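Local atomic coordinates of hydrolase (Thermus thermophilus, PDB entry 1UFO), a protein that is an alpha/beta hydrolase fold enzyme that probably cleaves its substrate, as yet unidentified, by a serine-nucleophile mechanism. Residues R206-V211 with L228-H233. Residues are numbered along the deposited sequence; the frame is centred on the assembly and turned at random. Where two conformers were deposited one is given.
Sequences RLARFV and LAFLEH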
ATOM      1  N   ARG A 206     -11.935  -3.703  -2.515  1.00 13.26           N
ATOM      2  CA  ARG A 206     -11.426  -4.577  -1.447  1.00 12.51           C
ATOM      3  C   ARG A 206     -10.267  -5.473  -1.850  1.00 11.78           C
ATOM      4  O   ARG A 206      -9.747  -6.130  -1.032  1.00 12.24           O
ATOM      5  CB  ARG A 206     -12.500  -5.325  -0.682  1.00 19.25           C
ATOM      6  CG  ARG A 206     -13.721  -4.450  -0.404  1.00 21.91           C
ATOM      7  CD  ARG A 206     -14.700  -5.323   0.260  1.00 27.26           C
ATOM      8  NE  ARG A 206     -15.631  -4.601   1.117  1.00 33.07           N
ATOM      9  CZ  ARG A 206     -16.584  -3.760   0.737  1.00 35.11           C
ATOM     10  NH1 ARG A 206     -16.785  -3.484  -0.547  1.00 38.06           N
ATOM     11  NH2 ARG A 206     -17.369  -3.196   1.674  1.00 37.72           N
ATOM     12  N   LEU A 207      -9.856  -5.367  -3.124  0.66  9.65           N
ATOM     13  CA  LEU A 207      -8.673  -6.063  -3.632  0.66  7.24           C
ATOM     14  C   LEU A 207      -7.644  -4.919  -3.785  0.66  7.67           C
ATOM     15  O   LEU A 207      -7.974  -3.811  -4.208  0.66  7.73           O
ATOM     16  CB  LEU A 207      -8.968  -6.671  -5.018  0.66  9.79           C
ATOM     17  CG  LEU A 207      -7.926  -7.398  -5.734  0.66  7.91           C
ATOM     18  CD1 LEU A 207      -7.495  -8.657  -4.869  0.66  8.86           C
ATOM     19  CD2 LEU A 207      -8.567  -7.892  -7.091  0.66  8.58           C
ATOM     20  N   ALA A 208      -6.389  -5.180  -3.457  1.00  7.99           N
ATOM     21  CA  ALA A 208      -5.381  -4.121  -3.584  1.00  7.11           C
ATOM     22  C   ALA A 208      -3.980  -4.716  -3.707  1.00  6.38           C
ATOM     23  O   ALA A 208      -3.755  -5.894  -3.441  1.00  6.45           O
ATOM     24  CB  ALA A 208      -5.426  -3.149  -2.339  1.00 10.35           C
ATOM     25  N   ARG A 209      -3.065  -3.856  -4.181  1.00  6.97           N
ATOM     26  CA  ARG A 209      -1.649  -4.270  -4.261  1.00  8.42           C
ATOM     27  C   ARG A 209      -0.735  -3.204  -3.714  1.00  7.64           C
ATOM     28  O   ARG A 209      -1.030  -1.990  -3.744  1.00  9.81           O
ATOM     29  CB  ARG A 209      -1.229  -4.599  -5.729  1.00 11.09           C
ATOM     30  CG  ARG A 209      -1.291  -3.460  -6.714  1.00 19.33           C
ATOM     31  CD  ARG A 209      -1.086  -3.987  -8.223  1.00 22.92           C
ATOM     32  NE  ARG A 209      -2.302  -3.896  -8.997  1.00 28.69           N
ATOM     33  CZ  ARG A 209      -2.550  -3.060 -10.023  1.00 32.89           C
ATOM     34  NH1 ARG A 209      -3.743  -3.117 -10.638  1.00 34.29           N
ATOM     35  NH2 ARG A 209      -1.643  -2.187 -10.467  1.00 35.33           N
ATOM     36  N   PHE A 210       0.396  -3.625  -3.155  1.00  6.52           N
ATOM     37  CA  PHE A 210       1.404  -2.710  -2.659  1.00  5.62           C
ATOM     38  C   PHE A 210       2.698  -3.268  -3.220  1.00  6.73           C
ATOM     39  O   PHE A 210       3.007  -4.454  -3.019  1.00  8.60           O
ATOM     40  CB  PHE A 210       1.506  -2.714  -1.114  1.00  6.64           C
ATOM     41  CG  PHE A 210       2.698  -1.959  -0.623  1.00  8.83           C
ATOM     42  CD1 PHE A 210       2.675  -0.554  -0.639  1.00  8.32           C
ATOM     43  CD2 PHE A 210       3.847  -2.648  -0.185  1.00  8.38           C
ATOM     44  CE1 PHE A 210       3.799   0.231  -0.218  1.00  9.15           C
ATOM     45  CE2 PHE A 210       4.969  -1.862   0.220  1.00  9.59           C
ATOM     46  CZ  PHE A 210       4.924  -0.436   0.194  1.00  8.83           C
ATOM     47  N   VAL A 211       3.421  -2.419  -3.977  1.00  6.30           N
ATOM     48  CA  VAL A 211       4.681  -2.859  -4.542  1.00  8.70           C
ATOM     49  C   VAL A 211       5.789  -1.926  -4.086  1.00  7.31           C
ATOM     50  O   VAL A 211       5.695  -0.682  -4.241  1.00  9.70           O
ATOM     51  CB  VAL A 211       4.640  -2.897  -6.110  1.00  8.44           C
ATOM     52  CG1 VAL A 211       6.023  -3.417  -6.654  1.00  9.41           C
ATOM     53  CG2 VAL A 211       3.536  -3.860  -6.597  1.00  9.72           C
ATOM     54  N   LEU A 228      -0.317  -3.927   8.050  1.00  8.09           N
ATOM     55  CA  LEU A 228      -0.977  -3.675   9.319  1.00  8.32           C
ATOM     56  C   LEU A 228      -2.054  -2.580   9.125  1.00  9.85           C
ATOM     57  O   LEU A 228      -3.162  -2.689   9.644  1.00 11.06           O
ATOM     58  CB  LEU A 228       0.079  -3.237  10.334  1.00  9.46           C
ATOM     59  CG  LEU A 228      -0.443  -2.906  11.738  1.00  9.40           C
ATOM     60  CD1 LEU A 228      -1.089  -4.149  12.405  1.00 11.98           C
ATOM     61  CD2 LEU A 228       0.809  -2.492  12.528  1.00 11.14           C
ATOM     62  N   ALA A 229      -1.769  -1.606   8.275  1.00  8.76           N
ATOM     63  CA  ALA A 229      -2.778  -0.549   7.993  1.00  9.13           C
ATOM     64  C   ALA A 229      -3.998  -1.165   7.288  1.00  8.89           C
ATOM     65  O   ALA A 229      -5.095  -0.811   7.609  1.00 10.21           O
ATOM     66  CB  ALA A 229      -2.141   0.566   7.076  1.00 10.26           C
ATOM     67  N   PHE A 230      -3.780  -2.068   6.341  1.00  7.72           N
ATOM     68  CA  PHE A 230      -4.862  -2.706   5.609  1.00  8.45           C
ATOM     69  C   PHE A 230      -5.745  -3.493   6.561  1.00  9.85           C
ATOM     70  O   PHE A 230      -6.960  -3.386   6.457  1.00 10.15           O
ATOM     71  CB  PHE A 230      -4.239  -3.612   4.538  1.00  9.49           C
ATOM     72  CG  PHE A 230      -5.250  -4.220   3.578  1.00  9.76           C
ATOM     73  CD1 PHE A 230      -5.657  -3.505   2.418  1.00 10.80           C
ATOM     74  CD2 PHE A 230      -5.742  -5.510   3.773  1.00  9.09           C
ATOM     75  CE1 PHE A 230      -6.509  -4.083   1.503  1.00 10.10           C
ATOM     76  CE2 PHE A 230      -6.619  -6.099   2.814  1.00 10.46           C
ATOM     77  CZ  PHE A 230      -7.010  -5.378   1.662  1.00  9.52           C
ATOM     78  N   LEU A 231      -5.105  -4.266   7.455  1.00  9.44           N
ATOM     79  CA  LEU A 231      -5.890  -5.042   8.471  1.00 10.27           C
ATOM     80  C   LEU A 231      -6.657  -4.089   9.402  1.00 10.63           C
ATOM     81  O   LEU A 231      -7.829  -4.347   9.646  1.00 12.28           O
ATOM     82  CB  LEU A 231      -4.983  -5.880   9.347  1.00 11.65           C
ATOM     83  CG  LEU A 231      -4.240  -7.003   8.592  1.00 13.88           C
ATOM     84  CD1 LEU A 231      -3.476  -7.874   9.611  1.00 15.70           C
ATOM     85  CD2 LEU A 231      -5.201  -7.804   7.714  1.00 14.38           C
ATOM     86  N   GLU A 232      -6.042  -3.025   9.877  1.00 10.46           N
ATOM     87  CA  GLU A 232      -6.807  -2.160  10.785  1.00 10.81           C
ATOM     88  C   GLU A 232      -7.965  -1.494  10.062  1.00 12.68           C
ATOM     89  O   GLU A 232      -9.044  -1.355  10.665  1.00 11.25           O
ATOM     90  CB  GLU A 232      -5.971  -1.132  11.465  1.00 11.67           C
ATOM     91  CG  GLU A 232      -4.950  -1.784  12.395  1.00 13.96           C
ATOM     92  CD  GLU A 232      -4.264  -0.782  13.268  1.00 19.74           C
ATOM     93  OE1 GLU A 232      -4.287  -0.983  14.501  1.00 23.25           O
ATOM     94  OE2 GLU A 232      -3.660   0.202  12.791  1.00 20.39           O
ATOM     95  N   HIS A 233      -7.774  -1.104   8.774  1.00 10.93           N
ATOM     96  CA  HIS A 233      -8.884  -0.480   8.045  1.00 10.19           C
ATOM     97  C   HIS A 233     -10.079  -1.449   7.992  1.00 11.86           C
ATOM     98  O   HIS A 233     -11.218  -1.067   8.272  1.00 13.00           O
ATOM     99  CB  HIS A 233      -8.411  -0.181   6.606  1.00 10.07           C
ATOM    100  CG  HIS A 233      -9.496   0.424   5.779  1.00  9.71           C
ATOM    101  ND1 HIS A 233      -9.907   1.724   5.951  1.00  9.78           N
ATOM    102  CD2 HIS A 233     -10.330  -0.132   4.857  1.00 10.95           C
ATOM    103  CE1 HIS A 233     -10.965   1.937   5.180  1.00 11.85           C
ATOM    104  NE2 HIS A 233     -11.244   0.827   4.510  1.00 12.34           N
TER
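F230 reaches from the C-terminal helix 221-236 of this alpha/beta hydrolase fold to A208 on strand 207-212, the last strand of the central sheet within the chain, and to R206 just ahead of it. The backbones come no closer than 9.3 Å between the CA atoms of A208 and F230, and between these two segments F230 is the helix side chain that makes the contact. Only 87 Å² is buried between the two segments.

The apolar part of the contact is a single methyl-to-ring approach. CB of A208 points toward the helix and lies 4.1 Å from CE1 of F230, meeting the ring obliquely. With CG anti to the backbone N (chi1 -173°), the F230 side chain extends from the helix so that its far end, CE1 and CZ, arrives at the strand. L176 of the adjacent strand 175-180 touches both F230 and A208, while W234, one helical turn on, packs edge-to-face with the F230 ring.

Backbone hydrogen bonds join A208 to L175 and H177, whereas on its other side the strand pairs antiparallel with a strand of the second subunit, carrying the sheet across the dimer interface, where A229 also meets A229 of that subunit.

The polar element is a carbonyl at the ring edge, without a hydrogen bond between the segments: just before the strand begins, O of R206 lies near the plane of the F230 ring, 3.9 Å from CZ.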